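Long-range contact in ferredoxin (Rhodopseudomonas palustris, PDB 4LTU), which probably carries single electrons between redox partners on a [2Fe-2S] cluster, as do other adrenodoxin/putidaredoxin-type ferredoxins: residues 2-10 / 15-24. Residues are numbered along the deposited sequence; the frame is centred on the assembly and turned at random.
Sequences PSITFIHPD and IVDAAIGDSA
Ile4 and Val16 form the hydrogen-bonded antiparallel pair at the heart of this contact: Ile4 N reaches Val16 O at 3.0 Å, nearly straight at 172°, and Val16 N answers to Ile4 O. One residue on from Asp17, Ala18 N bonds Pro2 O at 3.2 Å, from well above the carbonyl plane. Both branched side chains of the central pair, suited to extended backbone, leave the sheet on its buried face. Ile4 stretches CD1 to 3.8 Å from Ala18 CB, where a methyl is small enough to let it lie close, and on toward Ala24. Phe6, its CG anti to the carbonyl carbon (chi1 -82°), turns its ring edge to Val16 and Ala24: CE2 lies 3.8 Å from Val16 CG2, and CZ 3.4 Å from Ala24 O. On the more exposed face Thr5 OG1 rests against Ile15 CD1 at 3.7 Å. Strands 3-7 and 13-17 make the N-terminal hairpin of the beta-grasp fold of [2Fe-2S] ferredoxins, with 13-17 at the sheet's edge and strand 99-101 beyond 3-7. Ala27 of helix 24-29 packs against Ile4, Val16 and Ala18. The chain reaches that helix through a type II turn, Ala19 to Asp22, whose positive phi at Gly21 (100°) suits glycine; Asp22 OD2 accepts Ala19 N at 3.0 Å, and Ser23 OG, at the N-cap, accepts Phe26 N. Ala24 starts the helix, its side chain about 7 Å from that of cluster ligand Cys87.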
loop_
_atom_site.group_PDB
_atom_site.type_symbol
_atom_site.label_atom_id
_atom_site.label_comp_id
_atom_site.label_asym_id
_atom_site.label_seq_id
_atom_site.Cartn_x
_atom_site.Cartn_y
_atom_site.Cartn_z
ATOM N N PRO A 2 -12.609 9.382 1.072
ATOM C CA PRO A 2 -12.494 8.604 -0.158
ATOM C C PRO A 2 -12.537 7.090 0.042
ATOM O O PRO A 2 -13.030 6.582 1.069
ATOM C CB PRO A 2 -11.137 9.048 -0.714
ATOM C CG PRO A 2 -11.039 10.474 -0.316
ATOM C CD PRO A 2 -11.725 10.565 1.047
ATOM N N SER A 3 -12.029 6.380 -0.958
ATOM C CA SER A 3 -12.246 4.968 -1.079
ATOM C C SER A 3 -11.071 4.363 -1.827
ATOM O O SER A 3 -10.644 4.881 -2.872
ATOM C CB SER A 3 -13.535 4.730 -1.874
ATOM O OG SER A 3 -14.064 3.443 -1.631
ATOM N N ILE A 4 -10.562 3.261 -1.280
ATOM C CA ILE A 4 -9.438 2.556 -1.845
ATOM C C ILE A 4 -9.913 1.180 -2.188
ATOM O O ILE A 4 -10.568 0.530 -1.388
ATOM C CB ILE A 4 -8.269 2.354 -0.832
ATOM C CG1 ILE A 4 -7.806 3.665 -0.205
ATOM C CG2 ILE A 4 -7.081 1.663 -1.508
ATOM C CD1 ILE A 4 -7.003 3.421 1.051
ATOM N N THR A 5 -9.533 0.716 -3.368
ATOM C CA THR A 5 -9.788 -0.667 -3.769
ATOM C C THR A 5 -8.543 -1.525 -3.506
ATOM O O THR A 5 -7.465 -1.204 -4.008
ATOM C CB THR A 5 -10.156 -0.705 -5.262
ATOM O OG1 THR A 5 -11.084 0.362 -5.539
ATOM C CG2 THR A 5 -10.760 -2.014 -5.633
ATOM N N PHE A 6 -8.688 -2.597 -2.717
ATOM C CA PHE A 6 -7.600 -3.552 -2.494
ATOM C C PHE A 6 -7.867 -4.880 -3.217
ATOM O O PHE A 6 -8.985 -5.405 -3.142
ATOM C CB PHE A 6 -7.408 -3.854 -1.005
ATOM C CG PHE A 6 -6.595 -2.821 -0.249
ATOM C CD1 PHE A 6 -5.205 -2.941 -0.143
ATOM C CD2 PHE A 6 -7.225 -1.761 0.398
ATOM C CE1 PHE A 6 -4.449 -1.996 0.584
ATOM C CE2 PHE A 6 -6.483 -0.810 1.120
ATOM C CZ PHE A 6 -5.097 -0.926 1.215
ATOM N N ILE A 7 -6.846 -5.428 -3.884
ATOM C CA ILE A 7 -6.974 -6.735 -4.557
ATOM C C ILE A 7 -6.003 -7.783 -4.005
ATOM O O ILE A 7 -4.795 -7.572 -3.981
ATOM C CB ILE A 7 -6.827 -6.597 -6.090
ATOM C CG1 ILE A 7 -8.013 -5.818 -6.641
ATOM C CG2 ILE A 7 -6.672 -7.978 -6.777
ATOM C CD1 ILE A 7 -7.631 -4.864 -7.717
ATOM N N HIS A 8 -6.560 -8.898 -3.549
ATOM C CA HIS A 8 -5.798 -10.028 -3.000
ATOM C C HIS A 8 -5.126 -10.813 -4.108
ATOM O O HIS A 8 -5.550 -10.733 -5.270
ATOM C CB HIS A 8 -6.703 -10.926 -2.145
ATOM C CG HIS A 8 -7.226 -10.234 -0.919
ATOM N ND1 HIS A 8 -8.303 -9.375 -0.956
ATOM C CD2 HIS A 8 -6.782 -10.226 0.363
ATOM C CE1 HIS A 8 -8.506 -8.876 0.250
ATOM N NE2 HIS A 8 -7.606 -9.384 1.071
ATOM N N PRO A 9 -4.060 -11.549 -3.776
ATOM C CA PRO A 9 -3.394 -12.422 -4.745
ATOM C C PRO A 9 -4.391 -13.200 -5.613
ATOM O O PRO A 9 -4.159 -13.374 -6.832
ATOM C CB PRO A 9 -2.604 -13.405 -3.857
ATOM C CG PRO A 9 -2.813 -12.969 -2.447
ATOM C CD PRO A 9 -3.394 -11.589 -2.461
ATOM N N ASP A 10 -5.493 -13.645 -4.996
ATOM C CA ASP A 10 -6.485 -14.473 -5.702
ATOM C C ASP A 10 -7.351 -13.693 -6.683
ATOM O O ASP A 10 -7.988 -14.292 -7.549
ATOM C CB ASP A 10 -7.340 -15.325 -4.728
ATOM C CG ASP A 10 -8.030 -14.505 -3.638
ATOM O OD1 ASP A 10 -8.536 -15.137 -2.693
ATOM O OD2 ASP A 10 -8.101 -13.258 -3.702
ATOM N N ILE A 15 -13.419 -2.996 -0.927
ATOM C CA ILE A 15 -13.393 -1.551 -0.898
ATOM C C ILE A 15 -13.406 -1.055 0.526
ATOM O O ILE A 15 -14.297 -1.388 1.318
ATOM C CB ILE A 15 -14.488 -0.923 -1.755
ATOM C CG1 ILE A 15 -14.199 -1.244 -3.232
ATOM C CG2 ILE A 15 -14.587 0.587 -1.469
ATOM C CD1 ILE A 15 -14.507 -0.122 -4.190
ATOM N N VAL A 16 -12.376 -0.279 0.857
ATOM C CA VAL A 16 -12.228 0.237 2.220
ATOM C C VAL A 16 -12.373 1.737 2.215
ATOM O O VAL A 16 -11.818 2.436 1.360
ATOM C CB VAL A 16 -10.875 -0.197 2.891
ATOM C CG1 VAL A 16 -10.544 -1.677 2.588
ATOM C CG2 VAL A 16 -9.733 0.681 2.470
ATOM N N ASP A 17 -13.123 2.244 3.175
ATOM C CA ASP A 17 -13.159 3.678 3.400
ATOM C C ASP A 17 -11.818 4.176 3.934
ATOM O O ASP A 17 -11.064 3.447 4.591
ATOM C CB ASP A 17 -14.286 4.018 4.361
ATOM C CG ASP A 17 -15.609 3.413 3.920
ATOM O OD1 ASP A 17 -16.502 4.183 3.545
ATOM O OD2 ASP A 17 -15.747 2.164 3.925
ATOM N N ALA A 18 -11.525 5.424 3.619
ATOM C CA ALA A 18 -10.349 6.069 4.102
ATOM C C ALA A 18 -10.652 7.550 4.128
ATOM O O ALA A 18 -11.272 8.085 3.213
ATOM C CB ALA A 18 -9.156 5.771 3.195
ATOM N N ALA A 19 -10.240 8.208 5.197
ATOM C CA ALA A 19 -10.384 9.646 5.272
ATOM C C ALA A 19 -9.179 10.206 4.542
ATOM O O ALA A 19 -8.222 9.474 4.271
ATOM C CB ALA A 19 -10.394 10.086 6.735
ATOM N N ILE A 20 -9.229 11.491 4.210
ATOM C CA ILE A 20 -8.099 12.190 3.681
ATOM C C ILE A 20 -7.039 12.192 4.795
ATOM O O ILE A 20 -7.355 12.464 5.962
ATOM C CB ILE A 20 -8.494 13.625 3.275
ATOM C CG1 ILE A 20 -9.690 13.587 2.314
ATOM C CG2 ILE A 20 -7.324 14.344 2.609
ATOM C CD1 ILE A 20 -10.249 14.963 1.930
ATOM N N GLY A 21 -5.807 11.823 4.438
ATOM C CA GLY A 21 -4.702 11.795 5.396
ATOM C C GLY A 21 -4.333 10.433 5.960
ATOM O O GLY A 21 -3.188 10.228 6.370
ATOM N N ASP A 22 -5.297 9.512 6.034
ATOM C CA ASP A 22 -4.964 8.143 6.401
ATOM C C ASP A 22 -3.968 7.618 5.387
ATOM O O ASP A 22 -4.061 7.907 4.186
ATOM C CB ASP A 22 -6.180 7.206 6.407
ATOM C CG ASP A 22 -7.293 7.657 7.351
ATOM O OD1 ASP A 22 -7.085 8.538 8.190
ATOM O OD2 ASP A 22 -8.399 7.112 7.248
ATOM N N SER A 23 -2.984 6.876 5.883
ATOM C CA SER A 23 -2.192 6.059 5.011
ATOM C C SER A 23 -3.096 4.907 4.529
ATOM O O SER A 23 -4.131 4.631 5.135
ATOM C CB SER A 23 -0.973 5.552 5.756
ATOM O OG SER A 23 -1.370 4.588 6.699
ATOM N N ALA A 24 -2.684 4.252 3.449
ATOM C CA ALA A 24 -3.366 3.086 2.879
ATOM C C ALA A 24 -3.325 1.901 3.831
ATOM O O ALA A 24 -4.227 1.063 3.835
ATOM C CB ALA A 24 -2.736 2.710 1.517
#